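Local coordinates for putative adhesin (Bacteroides thetaiotaomicron, PDB 4QDG), which probably acts as an outer-membrane lipoprotein of the FimB/Mfa2 family, of the kind that anchors Bacteroidetes pili, and binds magnesium ions, at residues D167-I179 and R229-K241. Sequence-based numbering, arbitrary orientation. Where two conformers were deposited one is given.
Sequences DKKFEFEITDDNI and RDWYSPKLTVRRK
Asp-177 lays its CB over one face of the Tyr-232 ring, 4.0 Å from the centroid, a CH-pi contact; Thr-175 O lies at the edge of that ring. Trp-231 has Arg-229 NE over one face and Asp-177 CG at its edge. The Arg-229 guanidinium carries Tyr-232 CB on one face and meets Asp-176 at its edge, where NH2 donates to OD1 at 2.8 Å and, weakly, to Asp-177 O. The two planes are 29° apart; NH2 comes on the syn side of OD1 and Asp-177 N on the anti side, both tilted toward the same carboxylate face. They help to fix the carboxylate's rotation, as does a water bridging OD2 to Arg-229 NH1. The Asp-177 carboxylate itself turns to the backbone N of Asn-190 and Gly-191.

Two carboxylates converge on Arg-239 NH2, 3.0 Å from Glu-171 OE1 and 2.8 Å from Glu-173 OE2. Both oxygens lie near the guanidinium plane, yet OE1 is met on its anti side, out of plane, and OE2 from above its carboxylate. With CG anti to the backbone N and a bend at chi3, the arginine reaches both acids, while NH1 pairs with Glu-246. On this face waters link Thr-175 OG1 to Tyr-232 OH and to Thr-237 OG1, which also bonds Asn-249 OD1.

On the other face, Val-238 CG1 sits over the Phe-172 ring, and Ile-174 CG1 packs 3.8 Å from Leu-236 CD1.

Reciprocal backbone bonds at Glu-171/Arg-239, Glu-173/Thr-237 and Thr-175/Lys-235, with axes 164° apart, establish antiparallel pairing; outer bonds Ile-174/Tyr-195 and Leu-236/Ile-250 make it the centre of a four-stranded sheet, consistent with the transthyretin-like beta-sandwich of fimbrillin-family proteins.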
ATOM      1  N   ASP A 167      -3.548 -25.056   7.452  1.00 31.30           N
ATOM      2  CA  ASP A 167      -3.737 -24.003   6.452  1.00 31.94           C
ATOM      3  C   ASP A 167      -4.243 -24.543   5.117  1.00 35.46           C
ATOM      4  O   ASP A 167      -4.951 -23.834   4.406  1.00 34.76           O
ATOM      5  CB  ASP A 167      -2.423 -23.249   6.214  1.00 34.00           C
ATOM      6  CG  ASP A 167      -1.361 -24.100   5.548  1.00 40.21           C
ATOM      7  OD1 ASP A 167      -0.853 -25.020   6.204  1.00 41.05           O
ATOM      8  OD2 ASP A 167      -1.093 -23.884   4.346  1.00 49.14           O
ATOM      9  N   LYS A 168      -3.861 -25.789   4.780  1.00 31.83           N
ATOM     10  CA  LYS A 168      -4.185 -26.458   3.524  1.00 31.18           C
ATOM     11  C   LYS A 168      -5.679 -26.755   3.410  1.00 34.16           C
ATOM     12  O   LYS A 168      -6.161 -27.045   2.316  1.00 32.70           O
ATOM     13  CB  LYS A 168      -3.371 -27.752   3.370  1.00 33.91           C
ATOM     14  CG  LYS A 168      -1.859 -27.527   3.254  1.00 40.50           C
ATOM     15  CD  LYS A 168      -1.096 -28.866   3.171  1.00 38.39           C
ATOM     16  CE  LYS A 168      -0.588 -29.327   4.509  1.00 47.22           C
ATOM     17  NZ  LYS A 168      -1.593 -30.127   5.248  1.00 33.36           N
ATOM     18  N   LYS A 169      -6.415 -26.666   4.526  1.00 31.66           N
ATOM     19  CA  LYS A 169      -7.851 -26.895   4.526  1.00 32.16           C
ATOM     20  C   LYS A 169      -8.626 -25.642   4.074  1.00 33.45           C
ATOM     21  O   LYS A 169      -9.839 -25.716   3.913  1.00 31.60           O
ATOM     22  CB  LYS A 169      -8.300 -27.316   5.945  1.00 35.98           C
ATOM     23  CG  LYS A 169      -7.908 -28.742   6.323  1.00 32.60           C
ATOM     24  CD  LYS A 169      -8.491 -29.087   7.669  1.00 36.42           C
ATOM     25  CE  LYS A 169      -8.604 -30.573   7.857  1.00 50.97           C
ATOM     26  NZ  LYS A 169      -8.966 -30.901   9.260  1.00 67.88           N
ATOM     27  N   PHE A 170      -7.924 -24.495   3.881  1.00 30.79           N
ATOM     28  CA  PHE A 170      -8.539 -23.198   3.613  1.00 29.62           C
ATOM     29  C   PHE A 170      -7.980 -22.416   2.459  1.00 34.44           C
ATOM     30  O   PHE A 170      -6.792 -22.464   2.163  1.00 36.47           O
ATOM     31  CB  PHE A 170      -8.420 -22.298   4.853  1.00 28.99           C
ATOM     32  CG  PHE A 170      -9.031 -22.893   6.093  1.00 29.25           C
ATOM     33  CD1 PHE A 170     -10.395 -22.776   6.339  1.00 30.87           C
ATOM     34  CD2 PHE A 170      -8.241 -23.557   7.029  1.00 29.21           C
ATOM     35  CE1 PHE A 170     -10.952 -23.281   7.509  1.00 30.96           C
ATOM     36  CE2 PHE A 170      -8.810 -24.098   8.180  1.00 31.02           C
ATOM     37  CZ  PHE A 170     -10.158 -23.951   8.416  1.00 29.01           C
ATOM     38  N   GLU A 171      -8.871 -21.644   1.853  1.00 30.55           N
ATOM     39  CA  GLU A 171      -8.631 -20.704   0.776  1.00 29.78           C
ATOM     40  C   GLU A 171      -8.879 -19.324   1.354  1.00 33.50           C
ATOM     41  O   GLU A 171      -9.876 -19.114   2.065  1.00 33.93           O
ATOM     42  CB  GLU A 171      -9.551 -20.986  -0.415  1.00 31.67           C
ATOM     43  CG  GLU A 171      -9.058 -22.105  -1.306  1.00 44.93           C
ATOM     44  CD  GLU A 171      -9.932 -22.456  -2.500  1.00 75.08           C
ATOM     45  OE1 GLU A 171     -11.076 -21.948  -2.600  1.00 59.45           O
ATOM     46  OE2 GLU A 171      -9.469 -23.269  -3.335  1.00 74.77           O
ATOM     47  N   PHE A 172      -7.954 -18.398   1.080  1.00 28.60           N
ATOM     48  CA  PHE A 172      -8.003 -17.021   1.572  1.00 27.60           C
ATOM     49  C   PHE A 172      -8.075 -16.078   0.399  1.00 34.59           C
ATOM     50  O   PHE A 172      -7.349 -16.264  -0.574  1.00 33.99           O
ATOM     51  CB  PHE A 172      -6.774 -16.692   2.420  1.00 27.67           C
ATOM     52  CG  PHE A 172      -6.551 -17.594   3.614  1.00 28.65           C
ATOM     53  CD1 PHE A 172      -5.972 -18.851   3.459  1.00 28.70           C
ATOM     54  CD2 PHE A 172      -6.792 -17.133   4.911  1.00 28.12           C
ATOM     55  CE1 PHE A 172      -5.694 -19.645   4.572  1.00 30.24           C
ATOM     56  CE2 PHE A 172      -6.533 -17.942   6.016  1.00 30.16           C
ATOM     57  CZ  PHE A 172      -5.989 -19.189   5.844  1.00 28.91           C
ATOM     58  N   GLU A 173      -8.990 -15.094   0.464  1.00 32.60           N
ATOM     59  CA  GLU A 173      -9.169 -14.121  -0.616  1.00 32.05           C
ATOM     60  C   GLU A 173      -9.473 -12.752  -0.089  1.00 32.99           C
ATOM     61  O   GLU A 173     -10.093 -12.606   0.970  1.00 30.96           O
ATOM     62  CB  GLU A 173     -10.336 -14.522  -1.528  1.00 34.00           C
ATOM     63  CG  GLU A 173     -10.062 -15.672  -2.463  1.00 50.61           C
ATOM     64  CD  GLU A 173     -11.295 -16.415  -2.950  1.00 72.05           C
ATOM     65  OE1 GLU A 173     -12.429 -16.086  -2.527  1.00 73.08           O
ATOM     66  OE2 GLU A 173     -11.114 -17.348  -3.762  1.00 56.99           O
ATOM     67  N   ILE A 174      -9.084 -11.745  -0.879  1.00 28.23           N
ATOM     68  CA  ILE A 174      -9.456 -10.360  -0.681  1.00 26.70           C
ATOM     69  C   ILE A 174     -10.016  -9.910  -2.007  1.00 29.61           C
ATOM     70  O   ILE A 174      -9.329 -10.000  -3.016  1.00 28.69           O
ATOM     71  CB  ILE A 174      -8.375  -9.406  -0.109  1.00 28.30           C
ATOM     72  CG1 ILE A 174      -8.061  -9.770   1.345  1.00 27.74           C
ATOM     73  CG2 ILE A 174      -8.848  -7.942  -0.199  1.00 28.40           C
ATOM     74  CD1 ILE A 174      -6.798  -9.087   1.962  1.00 31.25           C
ATOM     75  N   THR A 175     -11.305  -9.546  -2.030  1.00 27.27           N
ATOM     76  CA  THR A 175     -11.908  -8.965  -3.216  1.00 26.29           C
ATOM     77  C   THR A 175     -11.955  -7.449  -2.992  1.00 30.29           C
ATOM     78  O   THR A 175     -12.307  -6.968  -1.902  1.00 27.72           O
ATOM     79  CB  THR A 175     -13.274  -9.557  -3.551  1.00 31.30           C
ATOM     80  OG1 THR A 175     -14.113  -9.524  -2.388  1.00 31.51           O
ATOM     81  CG2 THR A 175     -13.180 -10.950  -4.178  1.00 21.51           C
ATOM     82  N   ASP A 176     -11.583  -6.701  -4.029  1.00 28.09           N
ATOM     83  CA  ASP A 176     -11.564  -5.238  -3.990  1.00 26.45           C
ATOM     84  C   ASP A 176     -11.570  -4.712  -5.389  1.00 28.30           C
ATOM     85  O   ASP A 176     -11.379  -5.472  -6.325  1.00 30.14           O
ATOM     86  CB  ASP A 176     -10.307  -4.727  -3.226  1.00 26.81           C
ATOM     87  CG  ASP A 176     -10.431  -3.347  -2.607  1.00 27.40           C
ATOM     88  OD1 ASP A 176     -11.360  -2.579  -3.011  1.00 26.65           O
ATOM     89  OD2 ASP A 176      -9.664  -3.055  -1.664  1.00 34.48           O
ATOM     90  N   ASP A 177     -11.789  -3.406  -5.537  1.00 24.07           N
ATOM     91  CA  ASP A 177     -11.729  -2.711  -6.814  1.00 24.70           C
ATOM     92  C   ASP A 177     -10.780  -1.536  -6.573  1.00 29.67           C
ATOM     93  O   ASP A 177     -11.214  -0.406  -6.369  1.00 29.09           O
ATOM     94  CB  ASP A 177     -13.147  -2.308  -7.302  1.00 25.92           C
ATOM     95  CG  ASP A 177     -13.195  -1.734  -8.712  1.00 33.78           C
ATOM     96  OD1 ASP A 177     -12.143  -1.230  -9.194  1.00 33.14           O
ATOM     97  OD2 ASP A 177     -14.290  -1.764  -9.329  1.00 43.47           O
ATOM     98  N   ASN A 178      -9.473  -1.825  -6.522  1.00 28.89           N
ATOM     99  CA  ASN A 178      -8.491  -0.803  -6.150  1.00 29.00           C
ATOM    100  C   ASN A 178      -7.175  -0.858  -6.944  1.00 31.37           C
ATOM    101  O   ASN A 178      -6.161  -0.445  -6.409  1.00 29.73           O
ATOM    102  CB  ASN A 178      -8.173  -0.972  -4.631  1.00 26.51           C
ATOM    103  CG  ASN A 178      -7.536  -2.287  -4.250  1.00 30.14           C
ATOM    104  OD1 ASN A 178      -7.621  -3.263  -4.982  1.00 26.31           O
ATOM    105  ND2 ASN A 178      -6.877  -2.346  -3.073  1.00 21.47           N
ATOM    106  N   ILE A 179      -7.171  -1.346  -8.194  1.00 30.47           N
ATOM    107  CA  ILE A 179      -5.914  -1.493  -8.932  1.00 30.26           C
ATOM    108  C   ILE A 179      -5.680  -0.365  -9.965  1.00 34.98           C
ATOM    109  O   ILE A 179      -4.634  -0.373 -10.626  1.00 34.91           O
ATOM    110  CB  ILE A 179      -5.756  -2.888  -9.583  1.00 33.17           C
ATOM    111  CG1 ILE A 179      -6.729  -3.113 -10.753  1.00 35.30           C
ATOM    112  CG2 ILE A 179      -5.798  -3.995  -8.534  1.00 32.40           C
ATOM    113  CD1 ILE A 179      -6.158  -4.008 -11.831  1.00 36.46           C
ATOM    114  N   ARG A 229     -14.776   4.293   0.642  1.00 30.81           N
ATOM    115  CA  ARG A 229     -15.508   4.953  -0.454  1.00 31.37           C
ATOM    116  C   ARG A 229     -16.887   4.343  -0.546  1.00 35.43           C
ATOM    117  O   ARG A 229     -17.078   3.226  -0.073  1.00 35.97           O
ATOM    118  CB  ARG A 229     -14.772   4.903  -1.802  1.00 28.71           C
ATOM    119  CG  ARG A 229     -14.550   3.497  -2.318  1.00 32.56           C
ATOM    120  CD  ARG A 229     -13.170   3.412  -2.898  1.00 31.43           C
ATOM    121  NE  ARG A 229     -12.930   2.149  -3.603  1.00 25.29           N
ATOM    122  CZ  ARG A 229     -12.346   1.085  -3.064  1.00 29.32           C
ATOM    123  NH1 ARG A 229     -12.014   1.078  -1.783  1.00 21.50           N
ATOM    124  NH2 ARG A 229     -12.094   0.018  -3.801  1.00 17.13           N
ATOM    125  N   ASP A 230     -17.854   5.064  -1.118  1.00 31.90           N
ATOM    126  CA  ASP A 230     -19.215   4.538  -1.138  1.00 32.46           C
ATOM    127  C   ASP A 230     -19.459   3.566  -2.321  1.00 35.39           C
ATOM    128  O   ASP A 230     -20.486   2.902  -2.306  1.00 33.70           O
ATOM    129  CB  ASP A 230     -20.294   5.662  -1.055  1.00 33.50           C
ATOM    130  CG  ASP A 230     -20.230   6.789  -2.067  1.00 43.33           C
ATOM    131  OD1 ASP A 230     -19.744   6.555  -3.202  1.00 43.25           O
ATOM    132  OD2 ASP A 230     -20.720   7.903  -1.749  1.00 54.74           O
ATOM    133  N   TRP A 231     -18.504   3.421  -3.274  1.00 32.08           N
ATOM    134  CA  TRP A 231     -18.704   2.540  -4.437  1.00 33.11           C
ATOM    135  C   TRP A 231     -18.082   1.136  -4.300  1.00 36.56           C
ATOM    136  O   TRP A 231     -18.393   0.268  -5.108  1.00 36.27           O
ATOM    137  CB  TRP A 231     -18.253   3.207  -5.755  1.00 32.20           C
ATOM    138  CG  TRP A 231     -16.854   3.747  -5.769  1.00 32.30           C
ATOM    139  CD1 TRP A 231     -16.470   5.027  -5.483  1.00 35.14           C
ATOM    140  CD2 TRP A 231     -15.675   3.061  -6.213  1.00 31.81           C
ATOM    141  NE1 TRP A 231     -15.112   5.167  -5.669  1.00 34.50           N
ATOM    142  CE2 TRP A 231     -14.605   3.985  -6.156  1.00 35.66           C
ATOM    143  CE3 TRP A 231     -15.411   1.744  -6.636  1.00 32.99           C
ATOM    144  CZ2 TRP A 231     -13.291   3.635  -6.505  1.00 34.00           C
ATOM    145  CZ3 TRP A 231     -14.106   1.400  -6.974  1.00 34.25           C
ATOM    146  CH2 TRP A 231     -13.063   2.339  -6.902  1.00 34.51           C
ATOM    147  N   TYR A 232     -17.253   0.888  -3.285  1.00 35.14           N
ATOM    148  CA  TYR A 232     -16.727  -0.452  -3.057  1.00 33.61           C
ATOM    149  C   TYR A 232     -16.466  -0.687  -1.598  1.00 38.87           C
ATOM    150  O   TYR A 232     -15.935   0.168  -0.907  1.00 37.13           O
ATOM    151  CB  TYR A 232     -15.474  -0.826  -3.887  1.00 32.34           C
ATOM    152  CG  TYR A 232     -15.506  -2.297  -4.244  1.00 33.16           C
ATOM    153  CD1 TYR A 232     -16.270  -2.751  -5.313  1.00 35.53           C
ATOM    154  CD2 TYR A 232     -14.897  -3.251  -3.428  1.00 33.13           C
ATOM    155  CE1 TYR A 232     -16.401  -4.104  -5.588  1.00 34.80           C
ATOM    156  CE2 TYR A 232     -15.040  -4.613  -3.683  1.00 33.51           C
ATOM    157  CZ  TYR A 232     -15.774  -5.031  -4.784  1.00 37.43           C
ATOM    158  OH  TYR A 232     -15.954  -6.352  -5.097  1.00 36.04           O
ATOM    159  N   SER A 233     -16.842  -1.884  -1.149  1.00 37.45           N
ATOM    160  CA  SER A 233     -16.666  -2.380   0.210  1.00 35.99           C
ATOM    161  C   SER A 233     -15.760  -3.635   0.122  1.00 36.09           C
ATOM    162  O   SER A 233     -16.249  -4.735  -0.131  1.00 35.06           O
ATOM    163  CB  SER A 233     -18.026  -2.674   0.847  1.00 39.63           C
ATOM    164  OG  SER A 233     -17.881  -3.033   2.209  1.00 49.97           O
ATOM    165  N   PRO A 234     -14.421  -3.467   0.249  1.00 31.25           N
ATOM    166  CA  PRO A 234     -13.513  -4.635   0.142  1.00 30.44           C
ATOM    167  C   PRO A 234     -13.852  -5.742   1.152  1.00 31.74           C
ATOM    168  O   PRO A 234     -14.212  -5.460   2.322  1.00 27.18           O
ATOM    169  CB  PRO A 234     -12.123  -4.048   0.417  1.00 31.10           C
ATOM    170  CG  PRO A 234     -12.278  -2.582   0.231  1.00 35.13           C
ATOM    171  CD  PRO A 234     -13.677  -2.222   0.526  1.00 31.57           C
ATOM    172  N   LYS A 235     -13.731  -6.994   0.678  1.00 27.54           N
ATOM    173  CA  LYS A 235     -14.057  -8.155   1.484  0.50 26.76           C
ATOM    174  C   LYS A 235     -12.868  -9.087   1.727  1.00 29.72           C
ATOM    175  O   LYS A 235     -12.055  -9.319   0.827  1.00 28.23           O
ATOM    176  CB  LYS A 235     -15.191  -8.951   0.814  0.50 29.20           C
ATOM    177  CG  LYS A 235     -16.538  -8.227   0.761  0.50 34.45           C
ATOM    178  CD  LYS A 235     -17.329  -8.330   2.068  0.50 38.78           C
ATOM    179  CE  LYS A 235     -18.651  -7.606   1.995  0.50 39.12           C
ATOM    180  NZ  LYS A 235     -18.484  -6.130   2.074  0.50 39.22           N
ATOM    181  N   LEU A 236     -12.790  -9.646   2.959  1.00 25.91           N
ATOM    182  CA  LEU A 236     -11.830 -10.682   3.323  1.00 25.55           C
ATOM    183  C   LEU A 236     -12.659 -11.949   3.421  1.00 28.71           C
ATOM    184  O   LEU A 236     -13.688 -11.958   4.110  1.00 26.29           O
ATOM    185  CB  LEU A 236     -11.002 -10.435   4.585  1.00 25.14           C
ATOM    186  CG  LEU A 236     -10.235 -11.664   5.113  1.00 28.83           C
ATOM    187  CD1 LEU A 236      -9.033 -12.011   4.213  1.00 27.93           C
ATOM    188  CD2 LEU A 236      -9.783 -11.459   6.541  1.00 30.30           C
ATOM    189  N   THR A 237     -12.269 -12.994   2.678  1.00 28.89           N
ATOM    190  CA  THR A 237     -13.031 -14.257   2.676  1.00 29.81           C
ATOM    191  C   THR A 237     -12.121 -15.428   3.005  1.00 32.75           C
ATOM    192  O   THR A 237     -11.020 -15.526   2.452  1.00 32.10           O
ATOM    193  CB  THR A 237     -13.756 -14.459   1.311  1.00 36.94           C
ATOM    194  OG1 THR A 237     -14.599 -13.335   1.065  1.00 34.92           O
ATOM    195  CG2 THR A 237     -14.610 -15.710   1.277  1.00 34.03           C
ATOM    196  N   VAL A 238     -12.590 -16.312   3.914  1.00 28.43           N
ATOM    197  CA  VAL A 238     -11.870 -17.518   4.302  1.00 27.65           C
ATOM    198  C   VAL A 238     -12.846 -18.689   4.083  1.00 32.02           C
ATOM    199  O   VAL A 238     -13.926 -18.726   4.672  1.00 31.84           O
ATOM    200  CB  VAL A 238     -11.233 -17.487   5.718  1.00 29.66           C
ATOM    201  CG1 VAL A 238     -10.446 -18.776   5.971  1.00 28.62           C
ATOM    202  CG2 VAL A 238     -10.309 -16.281   5.876  1.00 28.77           C
ATOM    203  N   ARG A 239     -12.482 -19.594   3.166  1.00 27.90           N
ATOM    204  CA  ARG A 239     -13.334 -20.714   2.772  1.00 28.97           C
ATOM    205  C   ARG A 239     -12.695 -22.056   3.053  1.00 33.91           C
ATOM    206  O   ARG A 239     -11.505 -22.230   2.740  1.00 32.48           O
ATOM    207  CB  ARG A 239     -13.624 -20.601   1.272  1.00 27.24           C
ATOM    208  CG  ARG A 239     -14.736 -21.497   0.717  1.00 33.34           C
ATOM    209  CD  ARG A 239     -15.177 -21.086  -0.683  1.00 35.59           C
ATOM    210  NE  ARG A 239     -14.030 -20.778  -1.520  1.00 52.14           N
ATOM    211  CZ  ARG A 239     -13.742 -19.578  -2.012  1.00 63.51           C
ATOM    212  NH1 ARG A 239     -14.581 -18.560  -1.839  1.00 46.07           N
ATOM    213  NH2 ARG A 239     -12.631 -19.392  -2.709  1.00 51.80           N
ATOM    214  N   ARG A 240     -13.479 -23.004   3.649  1.00 31.45           N
ATOM    215  CA  ARG A 240     -13.044 -24.399   3.843  1.00 32.37           C
ATOM    216  C   ARG A 240     -13.096 -25.066   2.477  1.00 36.90           C
ATOM    217  O   ARG A 240     -14.176 -25.085   1.882  1.00 35.81           O
ATOM    218  CB  ARG A 240     -13.950 -25.173   4.823  1.00 36.17           C
ATOM    219  CG  ARG A 240     -13.923 -24.748   6.284  1.00 54.11           C
ATOM    220  CD  ARG A 240     -14.542 -25.824   7.190  1.00 57.95           C
ATOM    221  NE  ARG A 240     -15.988 -25.954   6.986  1.00 58.91           N
ATOM    222  CZ  ARG A 240     -16.916 -25.589   7.867  1.00 70.70           C
ATOM    223  NH1 ARG A 240     -16.565 -25.106   9.053  1.00 54.14           N
ATOM    224  NH2 ARG A 240     -18.202 -25.725   7.577  1.00 64.28           N
ATOM    225  N   LYS A 241     -11.949 -25.566   1.959  1.00 34.59           N
ATOM    226  CA  LYS A 241     -11.827 -26.202   0.632  1.00 35.31           C
ATOM    227  C   LYS A 241     -12.779 -27.404   0.425  1.00 41.50           C
ATOM    228  O   LYS A 241     -13.428 -27.492  -0.622  1.00 41.89           O
ATOM    229  CB  LYS A 241     -10.369 -26.648   0.397  1.00 37.00           C
ATOM    230  CG  LYS A 241      -9.530 -25.558  -0.236  1.00 43.85           C
ATOM    231  CD  LYS A 241      -8.070 -25.657   0.111  1.00 55.55           C
ATOM    232  CE  LYS A 241      -7.201 -26.163  -1.002  1.00 62.92           C
ATOM    233  NZ  LYS A 241      -5.799 -26.293  -0.534  1.00 69.12           N
TER
HETATM  234  O   HOH W   1     -16.270  -7.970  -3.018  1.00 38.37           O
HETATM  235  O   HOH W   2     -14.386 -11.939  -1.207  1.00 42.47           O
HETATM  236  O   HOH W   3      -9.663  -0.416  -1.087  1.00 27.06           O